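Local atomic coordinates of DNA ligase D 3'-phosphoesterase domain-containing protein (Methanocella paludicola, PDB entry 5DMP), a protein that probably trims the 3' ends of DNA strands as a phosphoesterase of archaeal non-homologous end joining, hydrolysing phosphodiester and phosphomonoester bonds. Residues Gly117-Ile122 and Trp132-Met137; Asn84-Lys89 and Gln103-Val108; Gly71-Val76 and Arg160-Ile165. All blocks are in the same frame, centred on the assembly; numbering follows the deposited sequence.

Contact 1 (Gly117-Ile122 and Trp132-Met137); sequences GSYALI and WLFFKM
Ile122, Tyr119 and Lys136 bury the most surface in this antiparallel beta hairpin of strands 118-123 and 132-136, whose short segments have N-to-C directions 172° apart. Ile122 and Leu133 form a hydrogen-bonded pair, with Ile122 N giving to Leu133 O and Leu133 N to Ile122 O. Beside it Ile122 CG1, anti to its own carbonyl carbon (chi1 -60°), reaches the Phe135 ring, 3.8 Å from Phe135 CE2. Ala120 CB lies over one face of that same ring, offset toward the rim, a CH-pi contact 3.7 Å from Phe135 CZ. Tyr119 and Lys136 pair at a non-hydrogen-bonded site, and their side chains cross at about a right angle. A bend at chi2 (75°) lays Lys136 CD over a face of the Tyr119 phenol ring, 3.6 Å from Tyr119 CZ. A second bend, at chi4, turns Lys136 NZ back to the backbone, where it donates to Ser118 O at 2.8 Å, in the carbonyl plane and on a lone pair. Met137 N gives a second bond to Ser118 O at 2.9 Å, from above that plane, so two donors grip one carbonyl. Lys136 NZ also donates to Met137 O and forms a salt bridge with Glu139, which fixes the ammonium at the end of the strand. On the side of the sheet that carries Tyr119, Leu121 CD2 packs 3.8 Å from Phe134 CB, and both side chains touch Leu20 of strand 16-24. The hairpin is flanked in the curled sheet by strand 105-111, hydrogen-bonded through the backbone to 118-123, and by strand 45-53, likewise to 132-136.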
# COMPACT_ATOMS: atom_id res chain seq x y z
N GLY A 117 9.48 7.08 -1.43
CA GLY A 117 10.65 6.81 -0.59
C GLY A 117 10.61 5.38 -0.09
O GLY A 117 9.79 4.58 -0.57
N SER A 118 11.55 5.05 0.79
CA SER A 118 11.75 3.67 1.20
C SER A 118 10.76 3.22 2.28
O SER A 118 10.58 3.93 3.28
CB SER A 118 13.21 3.50 1.63
OG SER A 118 13.46 4.43 2.67
N TYR A 119 10.11 2.06 2.06
CA TYR A 119 9.12 1.48 2.97
C TYR A 119 9.40 -0.03 3.10
O TYR A 119 9.94 -0.66 2.18
CB TYR A 119 7.64 1.65 2.49
CG TYR A 119 7.15 3.06 2.70
CD1 TYR A 119 7.49 4.07 1.81
CD2 TYR A 119 6.35 3.35 3.82
CE1 TYR A 119 7.06 5.38 2.02
CE2 TYR A 119 5.90 4.65 4.05
CZ TYR A 119 6.28 5.63 3.16
OH TYR A 119 5.85 6.93 3.36
N ALA A 120 9.12 -0.51 4.31
CA ALA A 120 9.29 -1.97 4.63
C ALA A 120 7.93 -2.61 4.94
O ALA A 120 7.03 -2.01 5.60
CB ALA A 120 10.22 -2.16 5.82
N LEU A 121 7.82 -3.89 4.57
CA LEU A 121 6.67 -4.74 4.92
C LEU A 121 7.29 -6.00 5.56
O LEU A 121 8.05 -6.67 4.89
CB LEU A 121 5.92 -5.20 3.65
CG LEU A 121 4.82 -4.26 3.23
CD1 LEU A 121 4.46 -4.66 1.78
CD2 LEU A 121 3.60 -4.37 4.16
N ILE A 122 6.98 -6.24 6.84
CA ILE A 122 7.68 -7.34 7.58
C ILE A 122 6.65 -8.32 8.08
O ILE A 122 5.76 -7.93 8.85
CB ILE A 122 8.44 -6.76 8.83
CG1 ILE A 122 9.50 -5.72 8.35
CG2 ILE A 122 9.15 -7.92 9.63
CD1 ILE A 122 10.54 -6.31 7.41
N TRP A 132 1.26 -8.20 9.02
CA TRP A 132 2.61 -7.76 8.70
C TRP A 132 2.69 -6.38 9.27
O TRP A 132 1.68 -5.78 9.58
CB TRP A 132 2.77 -7.64 7.18
CG TRP A 132 2.77 -8.92 6.38
CD1 TRP A 132 1.84 -9.91 6.40
CD2 TRP A 132 3.74 -9.29 5.40
NE1 TRP A 132 2.20 -10.93 5.51
CE2 TRP A 132 3.35 -10.55 4.86
CE3 TRP A 132 4.93 -8.68 4.96
CZ2 TRP A 132 4.09 -11.21 3.86
CZ3 TRP A 132 5.71 -9.32 3.96
CH2 TRP A 132 5.29 -10.59 3.42
N LEU A 133 3.91 -5.89 9.44
CA LEU A 133 4.13 -4.52 9.91
C LEU A 133 4.49 -3.75 8.61
O LEU A 133 5.24 -4.27 7.80
CB LEU A 133 5.40 -4.50 10.76
CG LEU A 133 5.34 -5.33 12.07
CD1 LEU A 133 6.70 -5.19 12.75
CD2 LEU A 133 4.16 -4.77 12.86
N PHE A 134 3.96 -2.53 8.46
CA PHE A 134 4.23 -1.72 7.30
C PHE A 134 4.78 -0.39 7.84
O PHE A 134 4.10 0.28 8.63
CB PHE A 134 2.90 -1.46 6.56
CG PHE A 134 2.96 -0.45 5.43
CD1 PHE A 134 3.97 -0.49 4.46
CD2 PHE A 134 1.93 0.48 5.28
CE1 PHE A 134 3.98 0.41 3.39
CE2 PHE A 134 1.91 1.38 4.22
CZ PHE A 134 2.95 1.35 3.26
N PHE A 135 5.99 -0.03 7.45
CA PHE A 135 6.50 1.27 7.98
C PHE A 135 7.45 1.95 7.01
O PHE A 135 8.16 1.32 6.22
CB PHE A 135 7.14 1.07 9.43
CG PHE A 135 8.18 0.03 9.46
CD1 PHE A 135 9.53 0.37 9.22
CD2 PHE A 135 7.84 -1.32 9.74
CE1 PHE A 135 10.53 -0.61 9.25
CE2 PHE A 135 8.85 -2.29 9.77
CZ PHE A 135 10.19 -1.96 9.53
N LYS A 136 7.48 3.28 7.15
CA LYS A 136 8.53 4.07 6.49
C LYS A 136 9.88 3.64 7.03
O LYS A 136 10.08 3.47 8.25
CB LYS A 136 8.27 5.55 6.79
CG LYS A 136 9.40 6.53 6.27
CD LYS A 136 9.34 6.71 4.72
CE LYS A 136 10.70 7.26 4.20
NZ LYS A 136 11.84 6.26 4.21
N MET A 137 10.85 3.45 6.14
CA MET A 137 12.18 3.05 6.59
C MET A 137 12.94 4.31 7.12
O MET A 137 12.71 5.43 6.70
CB MET A 137 12.99 2.34 5.52
CG MET A 137 12.41 0.91 5.28
SD MET A 137 13.13 0.14 3.82
CE MET A 137 14.77 -0.27 4.49

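Contact 2 (Asn84-Lys89 and Gln103-Val108); sequences NLREEK and QGKIEV
Arg86, in the 3-10 segment 85-87, grips Gln103 and Lys105 where helix 97-103 gives way to strand 105-111. From CB, Arg86 CG passes 3.7 Å from Glu107 OE1, and Arg86 CD lies 3.4 Å from Lys105 O. A bend at chi3 (74°) sets NE, and beyond it the guanidinium meets Gln103 end-on: Arg86 NH1 and NH2 both donate to Gln103 OE1, at 2.7 Å and 2.9 Å. The guanidinium and amide planes are nearly coplanar, 12° apart. Arg86 NH1 gives a second bond to Lys105 O at 2.8 Å, while Lys105 CD covers one guanidinium face over its centre. An alanine at Arg86 would probably leave Gln103 OE1 and Lys105 O without these donors and free the Gln103 amide to turn. Nearer the Asn84-Val108 pair, Leu85 N donates to Glu107 O, Asn84 OD1 accepts from Arg86 N, an Asx turn, and a water links Asn84 OD1 to Glu107 N. A water, modelled at two mutually exclusive sites, probably links Lys89 NZ and Glu107 OE1, 4.4 Å apart. The chemistry is mainly polar: neutral carbonyls bond the arginine directly, whereas the Glu107 carboxylate makes no salt bridge to Arg86 or Lys89 and probably adds longer-range attraction.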
# COMPACT_ATOMS: atom_id res chain seq x y z
N ASN A 84 12.72 -2.62 -6.04
CA ASN A 84 12.99 -3.55 -4.96
C ASN A 84 14.40 -3.23 -4.40
O ASN A 84 15.40 -3.49 -5.08
CB ASN A 84 13.01 -4.96 -5.55
CG ASN A 84 13.48 -5.99 -4.53
OD1 ASN A 84 13.61 -5.71 -3.33
ND2 ASN A 84 13.69 -7.20 -5.01
N LEU A 85 14.49 -2.70 -3.17
CA LEU A 85 15.78 -2.32 -2.60
C LEU A 85 16.64 -3.55 -2.30
O LEU A 85 17.88 -3.43 -2.20
CB LEU A 85 15.58 -1.49 -1.31
CG LEU A 85 14.98 -0.10 -1.65
CD1 LEU A 85 14.62 0.63 -0.40
CD2 LEU A 85 15.95 0.69 -2.50
N ARG A 86 16.01 -4.71 -2.13
CA ARG A 86 16.77 -5.93 -1.77
C ARG A 86 17.57 -6.56 -2.91
O ARG A 86 18.30 -7.53 -2.67
CB ARG A 86 15.89 -6.96 -1.03
CG ARG A 86 15.41 -6.37 0.30
CD ARG A 86 14.69 -7.36 1.17
NE ARG A 86 15.69 -8.27 1.74
CZ ARG A 86 15.46 -9.49 2.22
NH1 ARG A 86 14.23 -10.01 2.25
NH2 ARG A 86 16.50 -10.20 2.72
N GLU A 87 17.44 -6.02 -4.12
CA GLU A 87 18.36 -6.31 -5.26
C GLU A 87 19.65 -5.52 -5.22
O GLU A 87 20.63 -5.88 -5.91
CB GLU A 87 17.71 -6.02 -6.61
CG GLU A 87 16.63 -7.01 -7.01
CD GLU A 87 17.16 -8.39 -7.48
OE1 GLU A 87 16.35 -9.13 -8.09
OE2 GLU A 87 18.34 -8.77 -7.28
N GLU A 88 19.66 -4.47 -4.40
CA GLU A 88 20.86 -3.60 -4.27
C GLU A 88 21.82 -3.98 -3.21
O GLU A 88 22.16 -3.20 -2.32
CB GLU A 88 20.42 -2.17 -4.12
CG GLU A 88 19.47 -1.81 -5.27
CD GLU A 88 19.36 -0.30 -5.42
OE1 GLU A 88 20.41 0.40 -5.23
OE2 GLU A 88 18.24 0.18 -5.70
N LYS A 89 22.33 -5.21 -3.31
CA LYS A 89 23.06 -5.79 -2.19
C LYS A 89 24.27 -6.52 -2.74
O LYS A 89 24.30 -6.84 -3.92
CB LYS A 89 22.16 -6.78 -1.44
CG LYS A 89 20.84 -6.19 -0.96
CD LYS A 89 20.98 -5.59 0.41
CE LYS A 89 19.66 -4.93 0.74
NZ LYS A 89 19.87 -3.75 1.62
N GLN A 103 10.15 -14.76 2.00
CA GLN A 103 10.84 -14.63 3.28
C GLN A 103 10.14 -13.73 4.34
O GLN A 103 10.52 -13.74 5.51
CB GLN A 103 12.29 -14.17 3.06
CG GLN A 103 13.13 -13.96 4.33
CD GLN A 103 14.54 -13.44 4.04
OE1 GLN A 103 14.72 -12.33 3.57
NE2 GLN A 103 15.56 -14.27 4.31
N GLY A 104 9.11 -12.97 3.96
CA GLY A 104 8.41 -12.09 4.93
C GLY A 104 9.18 -10.80 5.23
O GLY A 104 9.01 -10.20 6.32
N LYS A 105 10.04 -10.37 4.29
CA LYS A 105 10.78 -9.12 4.46
C LYS A 105 10.90 -8.38 3.13
O LYS A 105 11.73 -8.72 2.27
CB LYS A 105 12.18 -9.38 5.08
CG LYS A 105 13.05 -8.12 5.23
CD LYS A 105 14.31 -8.56 5.98
CE LYS A 105 15.35 -7.48 6.04
NZ LYS A 105 16.50 -8.06 6.78
N ILE A 106 10.05 -7.37 2.95
CA ILE A 106 10.05 -6.65 1.69
C ILE A 106 10.53 -5.22 2.00
O ILE A 106 10.01 -4.57 2.93
CB ILE A 106 8.58 -6.58 1.15
CG1 ILE A 106 8.06 -7.99 0.73
CG2 ILE A 106 8.46 -5.57 -0.02
CD1 ILE A 106 6.52 -8.05 0.51
N GLU A 107 11.53 -4.78 1.25
CA GLU A 107 12.01 -3.36 1.34
C GLU A 107 12.00 -2.76 -0.03
O GLU A 107 12.72 -3.25 -0.92
CB GLU A 107 13.43 -3.32 1.93
CG GLU A 107 13.40 -3.97 3.32
CD GLU A 107 14.77 -4.16 3.98
OE1 GLU A 107 15.78 -4.28 3.27
OE2 GLU A 107 14.82 -4.14 5.25
N VAL A 108 11.18 -1.70 -0.23
CA VAL A 108 10.98 -1.16 -1.57
C VAL A 108 11.06 0.38 -1.53
O VAL A 108 10.81 1.02 -0.46
CB VAL A 108 9.58 -1.56 -2.12
CG1 VAL A 108 9.62 -3.07 -2.53
CG2 VAL A 108 8.41 -1.26 -1.12
O HOH W 1 12.09 -6.51 -0.96
O HOH W 2 17.36 -1.83 2.47
O HOH W 3 17.43 -2.84 1.00

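Contact 3 (Gly71-Val76 and Arg160-Ile165); sequences GGTVMV and RTMDEI. With EDO (1,2-ethanediol), chain B.
Thr73 and Met75 of strand 72-84 face the first turn of the C-terminal helix 162-167, which packs on one face of the curled antiparallel sheet. The backbones stay apart, Met75 CA 6.6 Å from Met162 CA, and side chains make the contact. Thr161 is the N-cap and forms a capping box with Glu164: Glu164 N donates to Thr161 OG1, and Thr161 N to Glu164 OE1. Ile165, at the end of that first turn, points at the strand, its CG2 3.6 Å from Thr73 CG2 and its CD1 3.6 Å from Met75 CB. Met162 runs alongside Thr73 in the opposite sense, and a bend at chi2 (80°) brings Met162 SD to 3.6 Å from Thr73 CG2. The Met75 and Met162 side chains cross obliquely, methyl ends together. Between Thr73 and Met75, Val74 points away from the helix and its side chain touches the bound oxido(dioxo)vanadium, so helix and ligand pocket lie on opposite faces of the strand. Arg160 forms salt bridges with Glu61 and Glu168. A 1,2-ethanediol, probably from the crystallisation liquor, takes up the helix start, Met162 N donating to its O2 at 2.8 Å in a nearly straight bond (179°).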
# COMPACT_ATOMS: atom_id res chain seq x y z
N GLY A 71 -17.04 -4.43 -0.83
CA GLY A 71 -18.28 -3.58 -0.77
C GLY A 71 -17.99 -2.17 -0.22
O GLY A 71 -17.21 -2.04 0.75
N GLY A 72 -18.59 -1.14 -0.84
CA GLY A 72 -18.34 0.27 -0.46
C GLY A 72 -17.69 1.09 -1.58
O GLY A 72 -17.83 0.75 -2.79
N THR A 73 -17.03 2.16 -1.19
CA THR A 73 -16.48 3.14 -2.17
C THR A 73 -14.99 2.94 -2.20
O THR A 73 -14.38 2.83 -1.17
CB THR A 73 -16.74 4.57 -1.72
OG1 THR A 73 -18.13 4.70 -1.47
CG2 THR A 73 -16.39 5.54 -2.85
N VAL A 74 -14.43 2.91 -3.40
CA VAL A 74 -13.02 2.67 -3.61
C VAL A 74 -12.44 3.85 -4.35
O VAL A 74 -12.94 4.22 -5.44
CB VAL A 74 -12.79 1.42 -4.46
CG1 VAL A 74 -11.30 1.18 -4.73
CG2 VAL A 74 -13.46 0.21 -3.77
N MET A 75 -11.42 4.44 -3.76
CA MET A 75 -10.71 5.56 -4.35
C MET A 75 -9.29 5.14 -4.67
O MET A 75 -8.66 4.48 -3.84
CB MET A 75 -10.63 6.70 -3.31
CG MET A 75 -9.59 7.76 -3.70
SD MET A 75 -9.28 8.98 -2.38
CE MET A 75 -10.92 9.73 -2.22
N VAL A 76 -8.75 5.55 -5.81
CA VAL A 76 -7.35 5.27 -6.09
C VAL A 76 -6.62 6.42 -5.43
O VAL A 76 -6.62 7.56 -5.90
CB VAL A 76 -7.02 5.17 -7.61
CG1 VAL A 76 -5.50 4.98 -7.78
CG2 VAL A 76 -7.77 3.93 -8.17
N ARG A 160 -11.19 13.63 -7.10
CA ARG A 160 -12.46 13.51 -6.34
C ARG A 160 -12.30 13.17 -4.89
O ARG A 160 -11.37 12.42 -4.50
CB ARG A 160 -13.43 12.49 -6.98
CG ARG A 160 -14.04 13.02 -8.30
CD ARG A 160 -14.96 12.00 -8.96
NE ARG A 160 -14.25 10.75 -9.30
CZ ARG A 160 -14.86 9.65 -9.74
NH1 ARG A 160 -16.21 9.62 -9.97
NH2 ARG A 160 -14.11 8.58 -9.95
N THR A 161 -13.26 13.63 -4.07
CA THR A 161 -13.37 13.16 -2.72
C THR A 161 -14.06 11.79 -2.68
O THR A 161 -14.67 11.37 -3.66
CB THR A 161 -14.23 14.08 -1.84
OG1 THR A 161 -15.58 14.09 -2.38
CG2 THR A 161 -13.64 15.50 -1.79
N MET A 162 -14.00 11.12 -1.51
CA MET A 162 -14.74 9.86 -1.33
C MET A 162 -16.24 10.05 -1.58
O MET A 162 -16.86 9.26 -2.27
CB MET A 162 -14.42 9.22 0.05
CG MET A 162 -14.91 7.78 0.12
SD MET A 162 -13.67 6.70 -0.74
CE MET A 162 -12.17 7.42 -0.32
N ASP A 163 -16.82 11.14 -1.09
CA ASP A 163 -18.27 11.31 -1.30
C ASP A 163 -18.62 11.59 -2.77
O ASP A 163 -19.63 11.09 -3.28
CB ASP A 163 -18.80 12.44 -0.41
CG ASP A 163 -20.33 12.62 -0.55
OD1 ASP A 163 -21.07 11.60 -0.54
OD2 ASP A 163 -20.80 13.78 -0.69
N GLU A 164 -17.77 12.33 -3.50
CA GLU A 164 -17.97 12.45 -4.94
C GLU A 164 -17.92 11.14 -5.71
O GLU A 164 -18.75 10.91 -6.64
CB GLU A 164 -16.98 13.45 -5.58
CG GLU A 164 -17.34 14.87 -5.17
CD GLU A 164 -16.17 15.89 -5.27
OE1 GLU A 164 -15.00 15.51 -5.44
OE2 GLU A 164 -16.46 17.11 -5.10
N ILE A 165 -16.97 10.25 -5.32
CA ILE A 165 -16.90 8.93 -5.97
C ILE A 165 -18.21 8.12 -5.64
O ILE A 165 -18.82 7.58 -6.54
CB ILE A 165 -15.63 8.12 -5.54
CG1 ILE A 165 -14.39 8.90 -6.02
CG2 ILE A 165 -15.62 6.69 -6.13
CD1 ILE A 165 -13.15 8.37 -5.31
C1 EDO B . -14.30 13.31 1.86
O1 EDO B . -15.53 12.85 1.20
C2 EDO B . -13.19 12.26 1.88
O2 EDO B . -12.48 12.13 0.62

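In the fold
Following the chain from the N terminus, residues 71-76, at the start of strand 72-84, open contact 3, which residues 160-165 close last, so that it encloses the other two. Asn84, at the end of the same strand, opens contact 2, which closes the excursion through helix 97-103 on strand 105-111, a sheet neighbour of 72-84. Contact 1 follows in series, as the hairpin of strands 118-123 and 132-136. Contacts 1 and 2 touch directly, since strands 105-111 and 118-123 are sheet neighbours; Tyr119 N lies 2.8 Å from Val108 O, a probable hydrogen bond. Contact 3 sits across the chain's centre from both, its centre about 32 Å from that of contact 2, yet all three reach one sheet.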